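Local atomic coordinates of N-acetylgalactosaminyltransferase 7 (Homo sapiens, PDB entry 6IWR), a protein that is a manganese-bound glycosyltransferase pairing a GT-A domain of glycosyl transferase family 2 with a ricin-type beta-trefoil lectin domain. Residues Q222-G227 / G343-G348; V236-D241 / L331-R336; S324-G329 / E355-S360. All blocks are in the same frame, centred on the assembly; numbering follows the deposited sequence.

Contact 1 of 3, residues Q222-G227 / G343-G348; sequences QARSIG and GLYDPG
A cis peptide bond precedes L344, a residue that is not proline, where L344 CD1 comes within 4.0 Å of S225 OG. Next to it, Y345 meets helix 219-230 with the edge of its ring rather than a face. R224 CB lies in the ring plane, and R224 CD is 3.8 Å from Y345 CE2. S225 OG approaches the same edge near its root, 3.5 Å from Y345 CB. R224 CG stands anti to the carbonyl carbon (chi1 -73°) and the chain runs extended from CG to NE, which carries the guanidinium out beside the tyrosine hydroxyl. The R224 guanidinium and Y345 ring planes are 57° apart, and R224 NH1 is 3.5 Å from Y345 OH; its strong partner is E355. From the helix, Q222, bent at chi2, offers NE2 to D346 O farther along the loop, a weak hydrogen bond of 3.5 Å; its stronger bond goes to L349 O. Within the loop D346 OD1 accepts from G348 N at 2.6 Å; D346 OD2 reaches outward to a salt bridge with R407. The D346-G348 bond makes an Asx turn, and the loop packs on a GT-A helix whose R224 side chain lies near the bound manganese.

Contact 2 of 3, residues V236-D241 / L331-R336; sequences VLIYLD and LFAIER
F332 sets CG between its backbone N and carbonyl carbon (chi1 64°), whereas Y239 holds CG anti to the carbonyl carbon (chi1 -71°), and these choices lay the two rings side by side, pointing the same way. Their planes are 22° apart but slid so that the rings barely overlap, with centroids 4.9 Å apart; Y239 CD2 sits over one face of the phenylalanine. I334 CD1 lies in plane at the edge of the F332 ring. Beneath the side chains run antiparallel backbone bonds: L237 and I334 exchange a pair, with L237 N to I334 O at 2.9 Å, and Y239 N also donates to F332 O. Strand 236-240 is an inner strand of the GT-A sheet, parallel to strand 149-155 along one edge and antiparallel to 332-335 along the other. It runs out into D241, the first residue of the DXH motif known in this family, whose side chain is close to manganese and is hydrogen-bonded to H380. On the opposite face I238 CG1 touches A333 CB at 4.1 Å. The side chains of L331 and L240 cross at about a right angle, with L331 CD2 4.1 Å from L240 CD1. R336 lays CG against L237 CG, 3.7 Å away, and sends NH2 on to A228 O.

Contact 3 of 3, residues S324-G329 / E355-S360; sequences SPAMAG and ENFEIS
The ring of F357 has A326 CB at its edge, near the ring plane and 4.1 Å from F357 CD1, and one face is covered by its own helix neighbour: N356 ND2 stands 3.4 Å above the plane, over the ring centre, a position that may be favoured by the ring. M327 O lies nearly in the N356 amide plane, 4° out of it, and accepts from N356 ND2 at 3.1 Å (N-H...O angle 164°). W302 of strand 302-306 touches both N356 and F357. One turn on, S360 OG joins loop and helix: it takes a weak bond from M327 N at 3.3 Å and donates to N356 O at 2.7 Å, a carbonyl that also accepts from S360 N. M327, its CG placed between the backbone N and the carbonyl carbon (chi1 58°), bends at chi3 and crosses I359, with M327 CE 4.0 Å from I359 CG2. G329, with positive phi, brings CA to 3.5 Å from N356 CB, where the absence of a side chain allows the backbone to come close. Both polar groups of the M327 backbone are therefore met by helix side chains in a buried place, the N-H weakly by S360 and the C=O by N356, and the bond to M327 O would limit rotation of the N356 amide.

How the contacts relate
The three contacts adjoin one another, with centres 13 to 14 Å apart. R224 and Y345 of contact 1 reach both others. R224 NH1 is 2.7 Å from E355 OE1 in contact 3, a salt bridge, and R224 O is 2.8 Å from Y239 OH in contact 2, a probable hydrogen bond. Y345 OH packs 3.4 Å from F332 CE1, while M327 CE lies 3.6 Å from F332 CG, so F332 of contact 2 touches both contact 1 and contact 3. D346 N and E358 OE1 make a further probable bond. Manganese lies about 3 Å from the D241 side chain, 7 Å from that of R224 and 10 Å from that of A328, which places contact 2 nearest the metal site.

Contact 1 of 3, residues Q222-G227 / G343-G348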
ATOM      1  N   GLN A 222       5.146  19.062 -21.981  1.00 33.27           N
ATOM      2  CA  GLN A 222       5.809  19.643 -23.138  1.00 35.05           C
ATOM      3  C   GLN A 222       5.638  18.771 -24.379  1.00 33.13           C
ATOM      4  O   GLN A 222       5.713  19.276 -25.506  1.00 33.29           O
ATOM      5  CB  GLN A 222       7.280  19.899 -22.823  1.00 28.81           C
ATOM      6  CG  GLN A 222       7.491  20.951 -21.710  1.00 38.41           C
ATOM      7  CD  GLN A 222       6.439  22.100 -21.671  1.00 41.26           C
ATOM      8  OE1 GLN A 222       6.126  22.750 -22.681  1.00 33.68           O
ATOM      9  NE2 GLN A 222       5.916  22.355 -20.474  1.00 37.12           N
ATOM     10  N   ALA A 223       5.395  17.471 -24.205  1.00 33.05           N
ATOM     11  CA  ALA A 223       5.115  16.629 -25.368  1.00 31.73           C
ATOM     12  C   ALA A 223       3.802  17.030 -26.036  1.00 30.45           C
ATOM     13  O   ALA A 223       3.700  17.025 -27.270  1.00 28.96           O
ATOM     14  CB  ALA A 223       5.079  15.151 -24.966  1.00 27.63           C
ATOM     15  N   ARG A 224       2.783  17.373 -25.236  1.00 27.56           N
ATOM     16  CA  ARG A 224       1.533  17.856 -25.809  1.00 27.89           C
ATOM     17  C   ARG A 224       1.752  19.149 -26.583  1.00 25.32           C
ATOM     18  O   ARG A 224       1.117  19.373 -27.622  1.00 27.05           O
ATOM     19  CB  ARG A 224       0.481  18.045 -24.716  1.00 26.62           C
ATOM     20  CG  ARG A 224      -0.118  16.753 -24.145  1.00 25.11           C
ATOM     21  CD  ARG A 224      -1.411  17.064 -23.410  1.00 25.47           C
ATOM     22  NE  ARG A 224      -1.782  15.990 -22.506  1.00 32.75           N
ATOM     23  CZ  ARG A 224      -1.728  16.075 -21.182  1.00 37.12           C
ATOM     24  NH1 ARG A 224      -1.336  17.204 -20.614  1.00 35.54           N
ATOM     25  NH2 ARG A 224      -2.066  15.030 -20.430  1.00 38.05           N
ATOM     26  N   SER A 225       2.665  20.006 -26.111  1.00 26.71           N
ATOM     27  CA  SER A 225       2.919  21.259 -26.822  1.00 27.26           C
ATOM     28  C   SER A 225       3.620  21.010 -28.157  1.00 29.07           C
ATOM     29  O   SER A 225       3.275  21.630 -29.174  1.00 27.26           O
ATOM     30  CB  SER A 225       3.734  22.205 -25.944  1.00 30.87           C
ATOM     31  OG  SER A 225       2.956  22.760 -24.894  1.00 31.37           O
ATOM     32  N   ILE A 226       4.613  20.119 -28.172  1.00 24.64           N
ATOM     33  CA  ILE A 226       5.198  19.676 -29.434  1.00 29.31           C
ATOM     34  C   ILE A 226       4.120  19.113 -30.352  1.00 30.09           C
ATOM     35  O   ILE A 226       4.104  19.385 -31.561  1.00 29.86           O
ATOM     36  CB  ILE A 226       6.304  18.634 -29.173  1.00 33.71           C
ATOM     37  CG1 ILE A 226       7.464  19.266 -28.384  1.00 27.59           C
ATOM     38  CG2 ILE A 226       6.732  17.979 -30.493  1.00 25.91           C
ATOM     39  CD1 ILE A 226       8.331  18.268 -27.688  1.00 28.91           C
ATOM     40  N   GLY A 227       3.228  18.286 -29.800  1.00 27.09           N
ATOM     41  CA  GLY A 227       2.105  17.797 -30.576  1.00 24.17           C
ATOM     42  C   GLY A 227       1.371  18.918 -31.280  1.00 32.43           C
ATOM     43  O   GLY A 227       1.182  18.885 -32.504  1.00 32.45           O
ATOM     44  N   GLY A 343      -1.274  29.905 -26.091  1.00 48.93           N
ATOM     45  CA  GLY A 343       0.149  29.762 -26.328  1.00 43.11           C
ATOM     46  C   GLY A 343       1.161  29.170 -25.368  1.00 41.72           C
ATOM     47  O   GLY A 343       2.174  29.807 -25.113  1.00 70.68           O
ATOM     48  N   LEU A 344       0.956  27.961 -24.858  1.00 38.38           N
ATOM     49  CA  LEU A 344      -0.244  27.164 -24.998  1.00 35.12           C
ATOM     50  C   LEU A 344      -0.378  26.560 -23.623  1.00 37.98           C
ATOM     51  O   LEU A 344      -1.271  26.887 -22.854  1.00 39.81           O
ATOM     52  CB  LEU A 344      -0.017  26.037 -25.999  1.00 31.12           C
ATOM     53  CG  LEU A 344       0.640  26.323 -27.347  1.00 35.91           C
ATOM     54  CD1 LEU A 344       2.074  25.821 -27.366  1.00 29.04           C
ATOM     55  CD2 LEU A 344      -0.159  25.653 -28.449  1.00 29.96           C
ATOM     56  N   TYR A 345       0.573  25.681 -23.327  1.00 25.75           N
ATOM     57  CA  TYR A 345       0.819  25.184 -21.994  1.00 32.82           C
ATOM     58  C   TYR A 345       2.053  25.940 -21.563  1.00 31.82           C
ATOM     59  O   TYR A 345       3.051  25.960 -22.276  1.00 32.74           O
ATOM     60  CB  TYR A 345       1.162  23.698 -22.024  1.00 31.89           C
ATOM     61  CG  TYR A 345      -0.001  22.756 -21.835  1.00 34.25           C
ATOM     62  CD1 TYR A 345      -1.078  23.093 -21.032  1.00 29.00           C
ATOM     63  CD2 TYR A 345      -0.012  21.520 -22.457  1.00 33.62           C
ATOM     64  CE1 TYR A 345      -2.136  22.223 -20.864  1.00 26.72           C
ATOM     65  CE2 TYR A 345      -1.065  20.647 -22.292  1.00 24.97           C
ATOM     66  CZ  TYR A 345      -2.120  21.003 -21.498  1.00 27.21           C
ATOM     67  OH  TYR A 345      -3.157  20.123 -21.343  1.00 35.80           O
ATOM     68  N   ASP A 346       1.986  26.577 -20.405  1.00 33.22           N
ATOM     69  CA  ASP A 346       3.106  27.369 -19.925  1.00 32.53           C
ATOM     70  C   ASP A 346       4.344  26.506 -20.098  1.00 27.35           C
ATOM     71  O   ASP A 346       4.345  25.342 -19.716  1.00 32.53           O
ATOM     72  CB  ASP A 346       2.867  27.743 -18.452  1.00 34.05           C
ATOM     73  CG  ASP A 346       4.149  27.986 -17.668  1.00 35.08           C
ATOM     74  OD1 ASP A 346       5.182  28.320 -18.279  1.00 38.37           O
ATOM     75  OD2 ASP A 346       4.115  27.837 -16.434  1.00 31.74           O
ATOM     76  N   PRO A 347       5.395  27.076 -20.674  1.00 33.03           N
ATOM     77  CA  PRO A 347       6.588  26.267 -20.948  1.00 28.34           C
ATOM     78  C   PRO A 347       7.429  25.983 -19.733  1.00 33.09           C
ATOM     79  O   PRO A 347       8.308  25.126 -19.823  1.00 40.06           O
ATOM     80  CB  PRO A 347       7.372  27.108 -21.954  1.00 32.26           C
ATOM     81  CG  PRO A 347       6.828  28.463 -21.840  1.00 29.50           C
ATOM     82  CD  PRO A 347       5.436  28.387 -21.339  1.00 29.51           C
ATOM     83  N   GLY A 348       7.170  26.636 -18.597  1.00 35.44           N
ATOM     84  CA  GLY A 348       7.906  26.301 -17.385  1.00 34.48           C
ATOM     85  C   GLY A 348       7.442  25.031 -16.676  1.00 34.89           C
ATOM     86  O   GLY A 348       8.125  24.554 -15.762  1.00 38.62           O
TER

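Contact 2 of 3, residues V236-D241 / L331-R336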
ATOM      1  N   VAL A 236      -9.102  21.735 -35.312  1.00 24.84           N
ATOM      2  CA  VAL A 236      -9.027  21.634 -33.862  1.00 25.60           C
ATOM      3  C   VAL A 236      -8.082  20.505 -33.494  1.00 24.57           C
ATOM      4  O   VAL A 236      -7.958  19.514 -34.219  1.00 27.23           O
ATOM      5  CB  VAL A 236     -10.404  21.457 -33.170  1.00 27.67           C
ATOM      6  CG1 VAL A 236     -11.545  21.914 -34.066  1.00 29.29           C
ATOM      7  CG2 VAL A 236     -10.604  20.064 -32.607  1.00 18.85           C
ATOM      8  N   LEU A 237      -7.370  20.694 -32.379  1.00 20.62           N
ATOM      9  CA  LEU A 237      -6.570  19.642 -31.766  1.00 20.40           C
ATOM     10  C   LEU A 237      -7.435  18.831 -30.811  1.00 23.85           C
ATOM     11  O   LEU A 237      -8.174  19.401 -30.008  1.00 27.05           O
ATOM     12  CB  LEU A 237      -5.388  20.238 -31.012  1.00 20.83           C
ATOM     13  CG  LEU A 237      -4.386  21.027 -31.859  1.00 26.15           C
ATOM     14  CD1 LEU A 237      -3.494  21.864 -30.961  1.00 22.14           C
ATOM     15  CD2 LEU A 237      -3.554  20.031 -32.709  1.00 24.59           C
ATOM     16  N   ILE A 238      -7.379  17.507 -30.921  1.00 23.12           N
ATOM     17  CA  ILE A 238      -8.027  16.629 -29.957  1.00 23.22           C
ATOM     18  C   ILE A 238      -6.924  15.798 -29.333  1.00 25.55           C
ATOM     19  O   ILE A 238      -6.319  14.960 -30.012  1.00 25.48           O
ATOM     20  CB  ILE A 238      -9.095  15.723 -30.584  1.00 26.63           C
ATOM     21  CG1 ILE A 238     -10.103  16.532 -31.408  1.00 25.49           C
ATOM     22  CG2 ILE A 238      -9.821  14.917 -29.462  1.00 24.38           C
ATOM     23  CD1 ILE A 238     -11.299  15.723 -31.878  1.00 20.74           C
ATOM     24  N   TYR A 239      -6.663  16.021 -28.048  1.00 23.87           N
ATOM     25  CA  TYR A 239      -5.687  15.215 -27.330  1.00 23.79           C
ATOM     26  C   TYR A 239      -6.339  13.965 -26.751  1.00 24.31           C
ATOM     27  O   TYR A 239      -7.472  14.007 -26.263  1.00 24.25           O
ATOM     28  CB  TYR A 239      -5.031  16.041 -26.216  1.00 27.60           C
ATOM     29  CG  TYR A 239      -4.114  17.096 -26.752  1.00 24.47           C
ATOM     30  CD1 TYR A 239      -2.778  16.812 -26.991  1.00 22.32           C
ATOM     31  CD2 TYR A 239      -4.591  18.373 -27.048  1.00 20.60           C
ATOM     32  CE1 TYR A 239      -1.914  17.780 -27.518  1.00 24.90           C
ATOM     33  CE2 TYR A 239      -3.753  19.347 -27.571  1.00 22.95           C
ATOM     34  CZ  TYR A 239      -2.407  19.045 -27.813  1.00 24.30           C
ATOM     35  OH  TYR A 239      -1.551  19.998 -28.343  1.00 25.00           O
ATOM     36  N   LEU A 240      -5.594  12.855 -26.793  1.00 28.30           N
ATOM     37  CA  LEU A 240      -6.028  11.534 -26.348  1.00 29.98           C
ATOM     38  C   LEU A 240      -4.861  10.800 -25.702  1.00 27.32           C
ATOM     39  O   LEU A 240      -3.772  10.765 -26.279  1.00 30.27           O
ATOM     40  CB  LEU A 240      -6.541  10.707 -27.538  1.00 29.83           C
ATOM     41  CG  LEU A 240      -8.038  10.427 -27.708  1.00 28.55           C
ATOM     42  CD1 LEU A 240      -8.849  11.465 -27.021  1.00 27.63           C
ATOM     43  CD2 LEU A 240      -8.395  10.368 -29.173  1.00 23.01           C
ATOM     44  N   ASP A 241      -5.091  10.202 -24.522  1.00 29.17           N
ATOM     45  CA  ASP A 241      -4.120   9.297 -23.887  1.00 30.79           C
ATOM     46  C   ASP A 241      -3.783   8.165 -24.869  1.00 31.77           C
ATOM     47  O   ASP A 241      -4.544   7.862 -25.786  1.00 25.26           O
ATOM     48  CB  ASP A 241      -4.673   8.699 -22.555  1.00 32.68           C
ATOM     49  CG  ASP A 241      -4.030   9.312 -21.259  1.00 41.57           C
ATOM     50  OD1 ASP A 241      -3.769  10.538 -21.313  1.00 46.21           O
ATOM     51  OD2 ASP A 241      -3.812   8.589 -20.197  1.00 36.54           O
ATOM     52  N   LEU A 331      -7.545  14.384 -21.952  1.00 27.59           N
ATOM     53  CA  LEU A 331      -8.422  14.319 -23.114  1.00 26.29           C
ATOM     54  C   LEU A 331      -9.188  15.630 -23.213  1.00 27.76           C
ATOM     55  O   LEU A 331      -9.952  15.975 -22.306  1.00 26.49           O
ATOM     56  CB  LEU A 331      -9.408  13.139 -23.022  1.00 22.60           C
ATOM     57  CG  LEU A 331      -8.963  11.775 -22.467  1.00 38.09           C
ATOM     58  CD1 LEU A 331     -10.096  10.712 -22.565  1.00 32.51           C
ATOM     59  CD2 LEU A 331      -7.666  11.253 -23.066  1.00 27.21           C
ATOM     60  N   PHE A 332      -8.994  16.352 -24.304  1.00 23.28           N
ATOM     61  CA  PHE A 332      -9.777  17.562 -24.534  1.00 25.03           C
ATOM     62  C   PHE A 332      -9.678  17.932 -26.015  1.00 25.38           C
ATOM     63  O   PHE A 332      -8.933  17.315 -26.786  1.00 25.53           O
ATOM     64  CB  PHE A 332      -9.329  18.711 -23.613  1.00 23.40           C
ATOM     65  CG  PHE A 332      -7.916  19.182 -23.845  1.00 22.75           C
ATOM     66  CD1 PHE A 332      -6.841  18.481 -23.316  1.00 24.52           C
ATOM     67  CD2 PHE A 332      -7.665  20.341 -24.560  1.00 23.60           C
ATOM     68  CE1 PHE A 332      -5.547  18.896 -23.499  1.00 20.03           C
ATOM     69  CE2 PHE A 332      -6.351  20.770 -24.753  1.00 26.70           C
ATOM     70  CZ  PHE A 332      -5.291  20.030 -24.211  1.00 21.61           C
ATOM     71  N   ALA A 333     -10.435  18.955 -26.397  1.00 26.53           N
ATOM     72  CA  ALA A 333     -10.405  19.523 -27.741  1.00 24.63           C
ATOM     73  C   ALA A 333     -10.395  21.043 -27.631  1.00 27.89           C
ATOM     74  O   ALA A 333     -11.172  21.612 -26.857  1.00 31.87           O
ATOM     75  CB  ALA A 333     -11.616  19.034 -28.553  1.00 21.83           C
ATOM     76  N   ILE A 334      -9.486  21.698 -28.368  1.00 33.70           N
ATOM     77  CA  ILE A 334      -9.489  23.148 -28.555  1.00 30.11           C
ATOM     78  C   ILE A 334      -9.258  23.430 -30.019  1.00 27.40           C
ATOM     79  O   ILE A 334      -8.566  22.682 -30.714  1.00 27.20           O
ATOM     80  CB  ILE A 334      -8.407  23.940 -27.785  1.00 29.84           C
ATOM     81  CG1 ILE A 334      -7.235  23.098 -27.360  1.00 30.79           C
ATOM     82  CG2 ILE A 334      -8.959  24.800 -26.635  1.00 29.15           C
ATOM     83  CD1 ILE A 334      -6.438  23.974 -26.364  1.00 45.56           C
ATOM     84  N   GLU A 335      -9.791  24.574 -30.460  1.00 25.71           N
ATOM     85  CA  GLU A 335      -9.410  25.083 -31.764  1.00 28.02           C
ATOM     86  C   GLU A 335      -7.914  25.373 -31.755  1.00 29.30           C
ATOM     87  O   GLU A 335      -7.369  25.897 -30.780  1.00 26.72           O
ATOM     88  CB  GLU A 335     -10.219  26.325 -32.099  1.00 27.51           C
ATOM     89  CG  GLU A 335     -10.257  26.673 -33.563  1.00 28.55           C
ATOM     90  CD  GLU A 335      -9.786  28.094 -33.807  1.00 38.32           C
ATOM     91  OE1 GLU A 335      -8.685  28.424 -33.302  1.00 35.28           O
ATOM     92  OE2 GLU A 335     -10.529  28.870 -34.477  1.00 36.37           O
ATOM     93  N   ARG A 336      -7.223  24.978 -32.801  1.00 28.81           N
ATOM     94  CA  ARG A 336      -5.777  24.991 -32.782  1.00 29.63           C
ATOM     95  C   ARG A 336      -5.132  26.360 -32.632  1.00 29.75           C
ATOM     96  O   ARG A 336      -4.158  26.513 -31.935  1.00 26.62           O
ATOM     97  CB  ARG A 336      -5.247  24.286 -34.016  1.00 28.26           C
ATOM     98  CG  ARG A 336      -3.778  23.979 -33.942  1.00 30.42           C
ATOM     99  CD  ARG A 336      -3.246  23.655 -35.301  1.00 28.82           C
ATOM    100  NE  ARG A 336      -1.827  23.416 -35.275  1.00 28.16           N
ATOM    101  CZ  ARG A 336      -0.942  24.282 -35.715  1.00 32.27           C
ATOM    102  NH1 ARG A 336      -1.353  25.433 -36.188  1.00 30.23           N
ATOM    103  NH2 ARG A 336       0.338  24.002 -35.666  1.00 28.26           N
TER

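Contact 3 of 3, residues S324-G329 / E355-S360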
ATOM      1  N   SER A 324     -17.646  23.158 -16.832  1.00 22.29           N
ATOM      2  CA  SER A 324     -16.784  22.686 -15.768  1.00 27.01           C
ATOM      3  C   SER A 324     -15.738  23.749 -15.425  1.00 26.77           C
ATOM      4  O   SER A 324     -15.243  24.437 -16.321  1.00 26.46           O
ATOM      5  CB  SER A 324     -16.076  21.387 -16.161  1.00 24.63           C
ATOM      6  OG  SER A 324     -15.152  21.003 -15.147  1.00 29.09           O
ATOM      7  N   PRO A 325     -15.377  23.916 -14.150  1.00 25.34           N
ATOM      8  CA  PRO A 325     -14.297  24.864 -13.842  1.00 27.72           C
ATOM      9  C   PRO A 325     -12.930  24.379 -14.311  1.00 26.70           C
ATOM     10  O   PRO A 325     -12.043  25.212 -14.554  1.00 25.33           O
ATOM     11  CB  PRO A 325     -14.352  24.998 -12.311  1.00 28.74           C
ATOM     12  CG  PRO A 325     -15.669  24.387 -11.893  1.00 25.90           C
ATOM     13  CD  PRO A 325     -15.946  23.316 -12.934  1.00 28.78           C
ATOM     14  N   ALA A 326     -12.742  23.064 -14.460  1.00 24.26           N
ATOM     15  CA  ALA A 326     -11.459  22.492 -14.846  1.00 25.15           C
ATOM     16  C   ALA A 326     -11.682  21.170 -15.584  1.00 30.63           C
ATOM     17  O   ALA A 326     -12.778  20.600 -15.564  1.00 27.52           O
ATOM     18  CB  ALA A 326     -10.571  22.270 -13.618  1.00 23.71           C
ATOM     19  N   MET A 327     -10.616  20.670 -16.216  1.00 25.67           N
ATOM     20  CA  MET A 327     -10.605  19.376 -16.885  1.00 29.44           C
ATOM     21  C   MET A 327      -9.613  18.448 -16.185  1.00 29.32           C
ATOM     22  O   MET A 327      -8.679  18.902 -15.518  1.00 28.73           O
ATOM     23  CB  MET A 327     -10.225  19.540 -18.364  1.00 24.03           C
ATOM     24  CG  MET A 327      -8.852  20.198 -18.488  1.00 28.10           C
ATOM     25  SD  MET A 327      -7.984  19.951 -20.051  1.00 28.24           S
ATOM     26  CE  MET A 327      -8.834  21.170 -21.040  1.00 20.18           C
ATOM     27  N   ALA A 328      -9.813  17.137 -16.328  1.00 31.89           N
ATOM     28  CA  ALA A 328      -8.831  16.208 -15.777  1.00 29.14           C
ATOM     29  C   ALA A 328      -7.471  16.420 -16.424  1.00 29.29           C
ATOM     30  O   ALA A 328      -6.446  16.400 -15.740  1.00 28.62           O
ATOM     31  CB  ALA A 328      -9.289  14.761 -15.955  1.00 25.21           C
ATOM     32  N   GLY A 329      -7.441  16.643 -17.741  1.00 32.45           N
ATOM     33  CA  GLY A 329      -6.225  17.078 -18.408  1.00 30.97           C
ATOM     34  C   GLY A 329      -5.763  16.284 -19.615  1.00 32.16           C
ATOM     35  O   GLY A 329      -5.179  16.851 -20.543  1.00 31.26           O
ATOM     36  N   GLU A 355      -0.886  21.241 -15.364  1.00 30.31           N
ATOM     37  CA  GLU A 355      -1.170  21.827 -16.657  1.00 31.63           C
ATOM     38  C   GLU A 355      -2.655  21.893 -16.864  1.00 31.30           C
ATOM     39  O   GLU A 355      -3.148  22.783 -17.502  1.00 31.00           O
ATOM     40  CB  GLU A 355      -0.543  21.051 -17.812  1.00 31.84           C
ATOM     41  CG  GLU A 355       0.130  19.770 -17.424  1.00 38.87           C
ATOM     42  CD  GLU A 355      -0.825  18.625 -17.297  1.00 38.18           C
ATOM     43  OE1 GLU A 355      -1.642  18.425 -18.199  1.00 41.14           O
ATOM     44  OE2 GLU A 355      -0.739  17.917 -16.290  1.00 44.77           O
ATOM     45  N   ASN A 356      -3.361  20.892 -16.374  1.00 31.25           N
ATOM     46  CA  ASN A 356      -4.785  20.816 -16.580  1.00 29.39           C
ATOM     47  C   ASN A 356      -5.479  22.005 -15.961  1.00 25.39           C
ATOM     48  O   ASN A 356      -6.402  22.551 -16.514  1.00 26.57           O
ATOM     49  CB  ASN A 356      -5.336  19.514 -16.005  1.00 25.34           C
ATOM     50  CG  ASN A 356      -5.084  19.368 -14.524  1.00 30.69           C
ATOM     51  OD1 ASN A 356      -3.964  19.418 -14.078  1.00 32.49           O
ATOM     52  ND2 ASN A 356      -6.131  19.173 -13.769  1.00 20.78           N
ATOM     53  N   PHE A 357      -5.029  22.374 -14.781  1.00 28.20           N
ATOM     54  CA  PHE A 357      -5.495  23.557 -14.104  1.00 28.15           C
ATOM     55  C   PHE A 357      -5.118  24.862 -14.787  1.00 27.58           C
ATOM     56  O   PHE A 357      -5.922  25.746 -14.895  1.00 26.69           O
ATOM     57  CB  PHE A 357      -5.031  23.532 -12.661  1.00 28.96           C
ATOM     58  CG  PHE A 357      -5.576  22.384 -11.884  1.00 29.03           C
ATOM     59  CD1 PHE A 357      -6.923  22.144 -11.850  1.00 27.70           C
ATOM     60  CD2 PHE A 357      -4.742  21.546 -11.190  1.00 25.96           C
ATOM     61  CE1 PHE A 357      -7.429  21.089 -11.138  1.00 26.59           C
ATOM     62  CE2 PHE A 357      -5.240  20.490 -10.476  1.00 26.29           C
ATOM     63  CZ  PHE A 357      -6.585  20.262 -10.450  1.00 28.22           C
ATOM     64  N   GLU A 358      -3.890  24.946 -15.269  1.00 28.55           N
ATOM     65  CA  GLU A 358      -3.386  26.141 -15.907  1.00 29.84           C
ATOM     66  C   GLU A 358      -4.128  26.529 -17.183  1.00 28.50           C
ATOM     67  O   GLU A 358      -4.473  27.682 -17.358  1.00 28.88           O
ATOM     68  CB  GLU A 358      -1.913  25.943 -16.224  1.00 32.63           C
ATOM     69  CG  GLU A 358      -1.151  27.222 -16.462  1.00 33.38           C
ATOM     70  CD  GLU A 358      -0.710  27.401 -17.888  1.00 33.13           C
ATOM     71  OE1 GLU A 358      -0.659  26.425 -18.625  1.00 34.08           O
ATOM     72  OE2 GLU A 358      -0.420  28.533 -18.272  1.00 37.20           O
ATOM     73  N   ILE A 359      -4.402  25.556 -18.047  1.00 29.06           N
ATOM     74  CA  ILE A 359      -5.182  25.792 -19.257  1.00 26.73           C
ATOM     75  C   ILE A 359      -6.632  26.090 -18.909  1.00 25.69           C
ATOM     76  O   ILE A 359      -7.263  26.935 -19.559  1.00 28.46           O
ATOM     77  CB  ILE A 359      -5.042  24.590 -20.216  1.00 28.06           C
ATOM     78  CG1 ILE A 359      -5.593  24.918 -21.605  1.00 26.48           C
ATOM     79  CG2 ILE A 359      -5.772  23.375 -19.673  1.00 31.70           C
ATOM     80  CD1 ILE A 359      -4.797  25.915 -22.356  1.00 27.87           C
ATOM     81  N   SER A 360      -7.179  25.435 -17.870  1.00 24.02           N
ATOM     82  CA  SER A 360      -8.541  25.751 -17.420  1.00 25.19           C
ATOM     83  C   SER A 360      -8.671  27.208 -16.980  1.00 24.68           C
ATOM     84  O   SER A 360      -9.562  27.928 -17.447  1.00 26.18           O
ATOM     85  CB  SER A 360      -8.958  24.835 -16.273  1.00 26.20           C
ATOM     86  OG  SER A 360      -8.916  23.481 -16.657  1.00 28.44           O
TER